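Local coordinates for Er-derived vesicles protein ERV41 (Saccharomyces cerevisiae, PDB 3ZLC), which is a constituent of COPII-coated vesicles, seen here as its lumenal domain, and is required for efficient transport of some secretory proteins from the endoplasmic reticulum to the Golgi, at residues Glu90-Lys94 against Pro112-Gly116; Leu152-Ile158 against Pro185-Tyr191; Ile158-Phe163 against Phe236-Phe240. All blocks are in the same frame, centred on the assembly; numbering follows the deposited sequence.

Interaction 1: Glu90-Lys94 against Pro112-Gly116; sequences EFREK and PEFNG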
loop_
_atom_site.group_PDB
_atom_site.type_symbol
_atom_site.label_atom_id
_atom_site.label_comp_id
_atom_site.label_asym_id
_atom_site.label_seq_id
_atom_site.Cartn_x
_atom_site.Cartn_y
_atom_site.Cartn_z
ATOM N N GLU A 90 -10.825 -18.800 9.198
ATOM C CA GLU A 90 -9.726 -19.442 8.489
ATOM C C GLU A 90 -8.542 -18.497 8.309
ATOM O O GLU A 90 -7.403 -18.943 8.197
ATOM C CB GLU A 90 -10.202 -19.910 7.106
ATOM C CG GLU A 90 -11.258 -21.016 7.122
ATOM C CD GLU A 90 -12.218 -20.929 5.947
ATOM O OE1 GLU A 90 -12.528 -19.798 5.510
ATOM O OE2 GLU A 90 -12.667 -21.990 5.465
ATOM N N PHE A 91 -8.800 -17.192 8.275
ATOM C CA PHE A 91 -7.741 -16.253 7.932
ATOM C C PHE A 91 -7.207 -15.440 9.103
ATOM O O PHE A 91 -6.589 -14.381 8.931
ATOM C CB PHE A 91 -8.154 -15.395 6.739
ATOM C CG PHE A 91 -8.285 -16.187 5.467
ATOM C CD1 PHE A 91 -9.427 -16.940 5.214
ATOM C CD2 PHE A 91 -7.247 -16.217 4.545
ATOM C CE1 PHE A 91 -9.543 -17.686 4.054
ATOM C CE2 PHE A 91 -7.356 -16.962 3.384
ATOM C CZ PHE A 91 -8.506 -17.696 3.136
ATOM N N ARG A 92 -7.421 -15.965 10.298
ATOM C CA ARG A 92 -6.764 -15.411 11.462
ATOM C C ARG A 92 -5.337 -15.944 11.522
ATOM O O ARG A 92 -4.987 -16.908 10.836
ATOM C CB ARG A 92 -7.560 -15.717 12.729
ATOM C CG ARG A 92 -8.906 -15.000 12.756
ATOM C CD ARG A 92 -8.759 -13.567 12.253
ATOM N NE ARG A 92 -9.890 -12.716 12.620
ATOM C CZ ARG A 92 -9.958 -11.405 12.388
ATOM N NH1 ARG A 92 -8.967 -10.766 11.778
ATOM N NH2 ARG A 92 -11.025 -10.724 12.767
ATOM N N GLU A 93 -4.510 -15.285 12.317
ATOM C CA GLU A 93 -3.077 -15.539 12.330
ATOM C C GLU A 93 -2.707 -16.953 12.755
ATOM O O GLU A 93 -3.155 -17.432 13.806
ATOM C CB GLU A 93 -2.423 -14.556 13.289
ATOM C CG GLU A 93 -0.919 -14.583 13.237
ATOM C CD GLU A 93 -0.319 -13.543 14.136
ATOM O OE1 GLU A 93 -1.093 -12.799 14.778
ATOM O OE2 GLU A 93 0.921 -13.477 14.196
ATOM N N LYS A 94 -1.890 -17.623 11.946
ATOM C CA LYS A 94 -1.357 -18.923 12.346
ATOM C C LYS A 94 -0.066 -18.681 13.120
ATOM O O LYS A 94 0.696 -17.766 12.792
ATOM C CB LYS A 94 -1.064 -19.826 11.140
ATOM C CG LYS A 94 -2.112 -19.829 10.036
ATOM C CD LYS A 94 -3.514 -20.050 10.561
ATOM C CE LYS A 94 -4.515 -20.217 9.417
ATOM N NZ LYS A 94 -5.763 -19.430 9.651
ATOM N N PRO A 112 -3.013 -23.579 -0.309
ATOM C CA PRO A 112 -2.840 -22.410 -1.183
ATOM C C PRO A 112 -3.685 -21.196 -0.753
ATOM O O PRO A 112 -3.409 -20.087 -1.216
ATOM C CB PRO A 112 -3.275 -22.923 -2.567
ATOM C CG PRO A 112 -3.966 -24.243 -2.322
ATOM C CD PRO A 112 -3.364 -24.793 -1.067
ATOM N N GLU A 113 -4.681 -21.402 0.110
ATOM C CA GLU A 113 -5.474 -20.297 0.657
ATOM C C GLU A 113 -4.612 -19.340 1.478
ATOM O O GLU A 113 -4.973 -18.177 1.662
ATOM C CB GLU A 113 -6.613 -20.823 1.542
ATOM C CG GLU A 113 -7.913 -21.141 0.810
ATOM C CD GLU A 113 -8.991 -21.678 1.742
ATOM O OE1 GLU A 113 -8.890 -21.445 2.965
ATOM O OE2 GLU A 113 -9.935 -22.340 1.254
ATOM N N PHE A 114 -3.477 -19.834 1.968
ATOM C CA PHE A 114 -2.649 -19.061 2.887
ATOM C C PHE A 114 -1.314 -18.595 2.315
ATOM O O PHE A 114 -0.530 -17.965 3.043
ATOM C CB PHE A 114 -2.426 -19.846 4.186
ATOM C CG PHE A 114 -3.700 -20.320 4.822
ATOM C CD1 PHE A 114 -4.625 -19.402 5.303
ATOM C CD2 PHE A 114 -3.986 -21.678 4.926
ATOM C CE1 PHE A 114 -5.809 -19.827 5.880
ATOM C CE2 PHE A 114 -5.167 -22.113 5.511
ATOM C CZ PHE A 114 -6.081 -21.187 5.987
ATOM N N ASN A 115 -1.054 -18.910 1.038
ATOM C CA ASN A 115 0.069 -18.318 0.306
ATOM C C ASN A 115 0.172 -16.857 0.680
ATOM O O ASN A 115 -0.834 -16.143 0.619
ATOM C CB ASN A 115 -0.161 -18.404 -1.209
ATOM C CG ASN A 115 -0.106 -19.825 -1.733
ATOM O OD1 ASN A 115 0.424 -20.718 -1.076
ATOM N ND2 ASN A 115 -0.647 -20.040 -2.931
ATOM N N GLY A 116 1.353 -16.395 1.093
ATOM C CA GLY A 116 1.468 -14.996 1.486
ATOM C C GLY A 116 2.861 -14.403 1.404
ATOM O O GLY A 116 3.853 -15.123 1.461
#
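Phe114, Phe91 and Glu113 carry most of this small loop-to-loop contact, which buries 237 Å² in all. The CA atoms of Phe91 and Phe114 lie 7.7 Å apart, and both side chains leave the backbone sideways before their rings meet. The rings pack obliquely, centroids 5.3 Å apart and planes at 52°, with Phe91 CE2 4.1 Å from Phe114 CE1. Phe114 is wrapped on two more sides: the Lys94 side chain lies over one face in a CH-pi contact, its CE 4.1 Å from the ring centroid, while the carbonyl O of Glu90 reaches the ring edge, 2.9 Å from Phe114 CE1. Phe91 meets a carbonyl in the same way, Glu113 O approaching its edge at 3.2 Å from CE2. Beside the rings, the carboxylates of Glu90 and Glu113 come close without a mutual bond, Glu90 OE2 being 4.6 Å from Glu113 OE1. The contact thus rests on packing of aromatic rings, not on polar pairing. Both segments belong to the long irregular excursion between strands 67-68 and 117-126. Backbone hydrogen bonds between Phe91 and Ile62 and between Phe114 and Phe60 fasten them to the loop following strand 53-57; 112-116 then leads directly into strand 117-126.

Interaction 2: Leu152-Ile158 against Pro185-Tyr191; sequences LKFNHVI and PLTTYVY
Two segments from different sheets converge at their N-terminal ends. Lys153 and Pro185 CA atoms are 4.4 Å apart; strands 156-158 and 188-191, both extended and running nearly parallel (18°), have axes 11.4 Å apart, bridged by side chains. Phe154 N donates to Pro185 O (2.8 Å, 169°), and Lys153 CA adds a CA-H...O contact to that oxygen (3.4 Å). Leu152 CB packs on Leu186 CD2 (3.6 Å) and Ile158 CD1 on Tyr191 CZ (3.8 Å). His156 (chi1 p) is satisfied at both nitrogens: ND1 donates to Phe154 O (2.9 Å), and NE2 shares a hydrogen bond with Tyr191 OH (2.6 Å) in which either may be donor. Its ring edge meets the face of Tyr189 (chi1 m, as in Tyr191), centroids 4.8 Å apart and planes at 73°. One water donates to Asn155 OD1 (2.7 Å) and accepts from Tyr189 OH (2.6 Å); Asn155 OD1 also accepts from Asn181 N, its ND2 bonds Asn29 OD1, and Gln179 NE2 bonds Tyr191 OH. The pattern is that of face-to-face sheet packing with a polar seam: every side-chain nitrogen and oxygen of the His156-Tyr189-Tyr191 cluster has a partner, consistent with its burial, whereas Thr187 O is buried without one.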
loop_
_atom_site.group_PDB
_atom_site.type_symbol
_atom_site.label_atom_id
_atom_site.label_comp_id
_atom_site.label_asym_id
_atom_site.label_seq_id
_atom_site.Cartn_x
_atom_site.Cartn_y
_atom_site.Cartn_z
ATOM N N LEU A 152 -1.974 -16.948 -7.926
ATOM C CA LEU A 152 -2.106 -15.499 -7.777
ATOM C C LEU A 152 -3.369 -15.121 -7.029
ATOM O O LEU A 152 -4.471 -15.474 -7.444
ATOM C CB LEU A 152 -2.166 -14.817 -9.140
ATOM C CG LEU A 152 -0.935 -14.791 -10.024
ATOM C CD1 LEU A 152 -1.136 -13.731 -11.087
ATOM C CD2 LEU A 152 0.278 -14.483 -9.177
ATOM N N LYS A 153 -3.213 -14.387 -5.933
ATOM C CA LYS A 153 -4.361 -13.891 -5.197
ATOM C C LYS A 153 -3.988 -12.538 -4.636
ATOM O O LYS A 153 -3.020 -12.430 -3.877
ATOM C CB LYS A 153 -4.731 -14.843 -4.058
ATOM C CG LYS A 153 -5.226 -16.211 -4.503
ATOM C CD LYS A 153 -6.003 -16.902 -3.392
ATOM C CE LYS A 153 -5.107 -17.767 -2.537
ATOM N NZ LYS A 153 -4.576 -18.926 -3.304
ATOM N N PHE A 154 -4.737 -11.503 -5.008
ATOM C CA PHE A 154 -4.377 -10.151 -4.581
ATOM C C PHE A 154 -5.170 -9.616 -3.389
ATOM O O PHE A 154 -5.181 -8.408 -3.130
ATOM C CB PHE A 154 -4.376 -9.186 -5.776
ATOM C CG PHE A 154 -3.269 -9.476 -6.764
ATOM C CD1 PHE A 154 -1.946 -9.202 -6.437
ATOM C CD2 PHE A 154 -3.547 -10.048 -8.003
ATOM C CE1 PHE A 154 -0.909 -9.484 -7.342
ATOM C CE2 PHE A 154 -2.523 -10.330 -8.913
ATOM C CZ PHE A 154 -1.203 -10.049 -8.581
ATOM N N ASN A 155 -5.805 -10.518 -2.644
ATOM C CA ASN A 155 -6.249 -10.182 -1.292
ATOM C C ASN A 155 -5.054 -9.575 -0.565
ATOM O O ASN A 155 -3.919 -10.003 -0.752
ATOM C CB ASN A 155 -6.727 -11.438 -0.547
ATOM C CG ASN A 155 -7.787 -12.196 -1.314
ATOM O OD1 ASN A 155 -8.758 -11.610 -1.785
ATOM N ND2 ASN A 155 -7.596 -13.501 -1.461
ATOM N N HIS A 156 -5.282 -8.550 0.245
ATOM C CA HIS A 156 -4.135 -7.914 0.873
ATOM C C HIS A 156 -4.523 -7.209 2.154
ATOM O O HIS A 156 -5.701 -6.908 2.382
ATOM C CB HIS A 156 -3.461 -6.930 -0.099
ATOM C CG HIS A 156 -4.359 -5.820 -0.550
ATOM N ND1 HIS A 156 -5.271 -5.975 -1.569
ATOM C CD2 HIS A 156 -4.487 -4.535 -0.122
ATOM C CE1 HIS A 156 -5.925 -4.838 -1.754
ATOM N NE2 HIS A 156 -5.467 -3.949 -0.892
ATOM N N VAL A 157 -3.523 -6.991 3.002
ATOM C CA VAL A 157 -3.696 -6.238 4.236
ATOM C C VAL A 157 -2.702 -5.112 4.177
ATOM O O VAL A 157 -1.520 -5.348 3.939
ATOM C CB VAL A 157 -3.328 -7.085 5.466
ATOM C CG1 VAL A 157 -3.303 -6.203 6.729
ATOM C CG2 VAL A 157 -4.328 -8.228 5.629
ATOM N N ILE A 158 -3.161 -3.884 4.381
ATOM C CA ILE A 158 -2.219 -2.776 4.423
ATOM C C ILE A 158 -2.037 -2.411 5.885
ATOM O O ILE A 158 -2.950 -1.849 6.500
ATOM C CB ILE A 158 -2.756 -1.540 3.638
ATOM C CG1 ILE A 158 -2.899 -1.887 2.147
ATOM C CG2 ILE A 158 -1.799 -0.349 3.799
ATOM C CD1 ILE A 158 -3.801 -0.914 1.346
ATOM N N PRO A 185 -9.991 -13.792 -6.685
ATOM C CA PRO A 185 -8.563 -13.664 -6.345
ATOM C C PRO A 185 -7.788 -12.725 -7.267
ATOM O O PRO A 185 -6.819 -12.112 -6.817
ATOM C CB PRO A 185 -8.021 -15.100 -6.516
ATOM C CG PRO A 185 -9.028 -15.811 -7.401
ATOM C CD PRO A 185 -10.356 -15.180 -7.035
ATOM N N LEU A 186 -8.184 -12.638 -8.539
ATOM C CA LEU A 186 -7.430 -11.846 -9.516
ATOM C C LEU A 186 -7.964 -10.423 -9.676
ATOM O O LEU A 186 -7.758 -9.765 -10.706
ATOM C CB LEU A 186 -7.412 -12.557 -10.856
ATOM C CG LEU A 186 -6.673 -13.895 -10.780
ATOM C CD1 LEU A 186 -6.841 -14.714 -12.056
ATOM C CD2 LEU A 186 -5.222 -13.589 -10.527
ATOM N N THR A 187 -8.661 -9.953 -8.652
ATOM C CA THR A 187 -9.142 -8.581 -8.630
ATOM C C THR A 187 -7.967 -7.605 -8.621
ATOM O O THR A 187 -6.957 -7.833 -7.952
ATOM C CB THR A 187 -10.063 -8.364 -7.428
ATOM O OG1 THR A 187 -11.248 -9.142 -7.634
ATOM C CG2 THR A 187 -10.445 -6.881 -7.268
ATOM N N THR A 188 -8.103 -6.532 -9.394
ATOM C CA THR A 188 -7.133 -5.445 -9.402
ATOM C C THR A 188 -7.634 -4.330 -8.491
ATOM O O THR A 188 -8.768 -3.860 -8.638
ATOM C CB THR A 188 -6.980 -4.887 -10.818
ATOM O OG1 THR A 188 -6.239 -5.824 -11.609
ATOM C CG2 THR A 188 -6.251 -3.543 -10.793
ATOM N N TYR A 189 -6.789 -3.910 -7.557
ATOM C CA TYR A 189 -7.137 -2.845 -6.641
ATOM C C TYR A 189 -6.292 -1.612 -6.946
ATOM O O TYR A 189 -5.062 -1.703 -7.070
ATOM C CB TYR A 189 -6.882 -3.305 -5.195
ATOM C CG TYR A 189 -7.664 -4.550 -4.795
ATOM C CD1 TYR A 189 -7.146 -5.822 -5.009
ATOM C CD2 TYR A 189 -8.914 -4.443 -4.184
ATOM C CE1 TYR A 189 -7.856 -6.956 -4.632
ATOM C CE2 TYR A 189 -9.628 -5.564 -3.804
ATOM C CZ TYR A 189 -9.089 -6.817 -4.031
ATOM O OH TYR A 189 -9.802 -7.938 -3.660
ATOM N N VAL A 190 -6.945 -0.459 -7.065
ATOM C CA VAL A 190 -6.226 0.784 -7.355
ATOM C C VAL A 190 -6.587 1.816 -6.305
ATOM O O VAL A 190 -7.773 2.083 -6.077
ATOM C CB VAL A 190 -6.576 1.336 -8.750
ATOM C CG1 VAL A 190 -5.687 2.549 -9.081
ATOM C CG2 VAL A 190 -6.383 0.252 -9.815
ATOM N N TYR A 191 -5.575 2.374 -5.651
ATOM C CA TYR A 191 -5.804 3.454 -4.712
ATOM C C TYR A 191 -5.240 4.758 -5.275
ATOM O O TYR A 191 -4.058 4.823 -5.666
ATOM C CB TYR A 191 -5.127 3.142 -3.387
ATOM C CG TYR A 191 -5.574 1.857 -2.708
ATOM C CD1 TYR A 191 -6.702 1.834 -1.887
ATOM C CD2 TYR A 191 -4.851 0.681 -2.855
ATOM C CE1 TYR A 191 -7.106 0.662 -1.235
ATOM C CE2 TYR A 191 -5.242 -0.496 -2.209
ATOM C CZ TYR A 191 -6.369 -0.489 -1.391
ATOM O OH TYR A 191 -6.765 -1.650 -0.750
HETATM O O HOH W 1 -8.845 -10.266 -4.159
#

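Interaction 3: Ile158-Phe163 against Phe236-Phe240; sequences INEFSF and FKYNF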
loop_
_atom_site.group_PDB
_atom_site.type_symbol
_atom_site.label_atom_id
_atom_site.label_comp_id
_atom_site.label_asym_id
_atom_site.label_seq_id
_atom_site.Cartn_x
_atom_site.Cartn_y
_atom_site.Cartn_z
ATOM N N ILE A 158 -3.161 -3.884 4.381
ATOM C CA ILE A 158 -2.219 -2.776 4.423
ATOM C C ILE A 158 -2.037 -2.411 5.885
ATOM O O ILE A 158 -2.950 -1.849 6.500
ATOM C CB ILE A 158 -2.756 -1.540 3.638
ATOM C CG1 ILE A 158 -2.899 -1.887 2.147
ATOM C CG2 ILE A 158 -1.799 -0.349 3.799
ATOM C CD1 ILE A 158 -3.801 -0.914 1.346
ATOM N N ASN A 159 -0.878 -2.732 6.454
ATOM C CA ASN A 159 -0.626 -2.353 7.841
ATOM C C ASN A 159 -0.180 -0.902 7.896
ATOM O O ASN A 159 -0.597 -0.151 8.787
ATOM C CB ASN A 159 0.420 -3.269 8.487
ATOM C CG ASN A 159 -0.002 -4.708 8.467
ATOM O OD1 ASN A 159 -1.073 -5.042 8.982
ATOM N ND2 ASN A 159 0.808 -5.574 7.827
ATOM N N GLU A 160 0.645 -0.513 6.928
ATOM C CA GLU A 160 1.061 0.886 6.778
ATOM C C GLU A 160 1.186 1.273 5.317
ATOM O O GLU A 160 1.657 0.480 4.495
ATOM C CB GLU A 160 2.422 1.146 7.458
ATOM C CG GLU A 160 2.815 2.648 7.366
ATOM C CD GLU A 160 4.197 2.957 7.927
ATOM O OE1 GLU A 160 4.909 2.009 8.329
ATOM O OE2 GLU A 160 4.572 4.157 7.948
ATOM N N PHE A 161 0.768 2.499 5.004
ATOM C CA PHE A 161 1.088 3.128 3.731
ATOM C C PHE A 161 1.107 4.634 3.985
ATOM O O PHE A 161 0.062 5.236 4.221
ATOM C CB PHE A 161 0.059 2.789 2.651
ATOM C CG PHE A 161 0.488 3.220 1.289
ATOM C CD1 PHE A 161 1.474 2.512 0.613
ATOM C CD2 PHE A 161 -0.059 4.353 0.691
ATOM C CE1 PHE A 161 1.902 2.908 -0.647
ATOM C CE2 PHE A 161 0.362 4.755 -0.563
ATOM C CZ PHE A 161 1.347 4.036 -1.232
ATOM N N SER A 162 2.295 5.229 3.985
ATOM C CA SER A 162 2.441 6.629 4.390
ATOM C C SER A 162 3.516 7.285 3.539
ATOM O O SER A 162 4.284 6.590 2.840
ATOM C CB SER A 162 2.811 6.728 5.879
ATOM O OG SER A 162 4.076 6.135 6.118
ATOM N N PHE A 163 3.559 8.614 3.598
ATOM C CA PHE A 163 4.508 9.429 2.831
ATOM C C PHE A 163 5.288 10.276 3.800
ATOM O O PHE A 163 4.693 11.019 4.610
ATOM C CB PHE A 163 3.754 10.376 1.893
ATOM C CG PHE A 163 2.963 9.667 0.833
ATOM C CD1 PHE A 163 1.682 9.210 1.094
ATOM C CD2 PHE A 163 3.523 9.422 -0.417
ATOM C CE1 PHE A 163 0.946 8.537 0.119
ATOM C CE2 PHE A 163 2.792 8.746 -1.411
ATOM C CZ PHE A 163 1.505 8.305 -1.135
ATOM N N PHE A 236 -0.930 1.710 -6.242
ATOM C CA PHE A 236 -1.066 2.936 -5.457
ATOM C C PHE A 236 -0.683 4.110 -6.342
ATOM O O PHE A 236 0.495 4.292 -6.653
ATOM C CB PHE A 236 -0.120 2.896 -4.266
ATOM C CG PHE A 236 -0.407 1.770 -3.293
ATOM C CD1 PHE A 236 0.188 0.526 -3.451
ATOM C CD2 PHE A 236 -1.260 1.969 -2.204
ATOM C CE1 PHE A 236 -0.059 -0.519 -2.539
ATOM C CE2 PHE A 236 -1.514 0.933 -1.291
ATOM C CZ PHE A 236 -0.913 -0.312 -1.460
ATOM N N LYS A 237 -1.668 4.880 -6.785
ATOM C CA LYS A 237 -1.372 6.079 -7.559
ATOM C C LYS A 237 -1.238 7.231 -6.588
ATOM O O LYS A 237 -1.988 7.324 -5.601
ATOM C CB LYS A 237 -2.476 6.367 -8.576
ATOM C CG LYS A 237 -2.684 5.242 -9.576
ATOM C CD LYS A 237 -2.669 5.763 -11.006
ATOM C CE LYS A 237 -2.961 4.642 -12.000
ATOM N NZ LYS A 237 -2.918 5.110 -13.419
ATOM N N TYR A 238 -0.257 8.093 -6.823
ATOM C CA TYR A 238 -0.087 9.219 -5.910
ATOM C C TYR A 238 0.185 10.516 -6.647
ATOM O O TYR A 238 0.829 10.535 -7.698
ATOM C CB TYR A 238 1.012 8.931 -4.868
ATOM C CG TYR A 238 2.293 8.381 -5.465
ATOM C CD1 TYR A 238 3.253 9.242 -5.984
ATOM C CD2 TYR A 238 2.548 7.011 -5.504
ATOM C CE1 TYR A 238 4.428 8.768 -6.518
ATOM C CE2 TYR A 238 3.743 6.519 -6.055
ATOM C CZ TYR A 238 4.673 7.409 -6.557
ATOM O OH TYR A 238 5.865 6.974 -7.119
ATOM N N ASN A 239 -0.349 11.601 -6.106
ATOM C CA ASN A 239 0.006 12.926 -6.584
ATOM C C ASN A 239 0.136 13.847 -5.381
ATOM O O ASN A 239 -0.396 13.553 -4.301
ATOM C CB ASN A 239 -1.033 13.469 -7.556
ATOM C CG ASN A 239 -0.438 14.465 -8.518
ATOM O OD1 ASN A 239 0.628 15.045 -8.244
ATOM N ND2 ASN A 239 -1.100 14.667 -9.656
ATOM N N PHE A 240 0.830 14.962 -5.567
ATOM C CA PHE A 240 1.154 15.842 -4.448
ATOM C C PHE A 240 0.529 17.203 -4.669
ATOM O O PHE A 240 0.752 17.844 -5.696
ATOM C CB PHE A 240 2.680 15.927 -4.287
ATOM C CG PHE A 240 3.320 14.571 -4.078
ATOM C CD1 PHE A 240 3.429 14.034 -2.807
ATOM C CD2 PHE A 240 3.761 13.816 -5.172
ATOM C CE1 PHE A 240 3.995 12.766 -2.611
ATOM C CE2 PHE A 240 4.320 12.543 -4.984
ATOM C CZ PHE A 240 4.439 12.024 -3.702
#
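An offset stack of two phenylalanines, Phe161 on Phe236, is the striking feature of this contact: the ring centroids are only 4.1 Å apart and the planes 18° from parallel, with Phe161 CZ 3.5 Å from Phe236 CD2. The two rings come from different sheets. Strands 160-163 and 236-240 run in nearly the same direction, crossing at -23°, but their axes are 10.9 Å apart, too far for backbone pairing, so side chains alone bridge the space. CA atoms face one another at Phe161 and Phe236 (9.4 Å) and at Phe163 and Tyr238 (9.9 Å). Phe161 takes chi1 t and Phe236 chi1 m, and their rings overlap between the two backbones. At the edge of the Phe236 ring sits Ile158, with CD1 3.9 Å from CE2 of Phe236. Farther along, Phe163 CZ rests 3.8 Å from Tyr238 CB, and Phe163 CD2 lies 4.0 Å from Phe240 CE1; the Phe163 and Phe240 rings are perpendicular, though neither stacked nor edge-to-face.

Alternation puts Phe161 and Phe163 inward, while Ser162 turns the other way, its OG donating to Glu160 OE2 at 2.7 Å. Just before, the chain turns a corner at Asn159, where Asn159 and Glu160 both face Asp25 of strand 19-28 in a classic beta bulge; this lets Ile158 and Phe161, three residues apart, both point at the opposing strand. Around the stack, Leu132 touches both rings, and Tyr191 meets Phe236. Two facing sheets with an apolar layer between them are the arrangement of a beta sandwich; here that layer is rich in aromatic rings.

In the fold
Interactions 2 and 3 are two successive parts of one interface between sheets: they share Ile158, use strand 156-163 on one side, and on the other side reach strands 188-200 and 233-240, neighbours in the facing sheet. Their centres are about 15 Å apart, and Tyr191 O to Lys237 N, 2.6 Å, probably a hydrogen bond, joins them. Along the chain their segments alternate. Interaction 1 comes earlier and closes before either opens; centre to centre, it is about 15 Å from interaction 2 and about 25 Å from interaction 3. Lys153 NZ, 2.7 Å from Pro112 O, ties its loop to interaction 2. The lumenal domain thus combines a sandwich interior with an irregular loop region at one end.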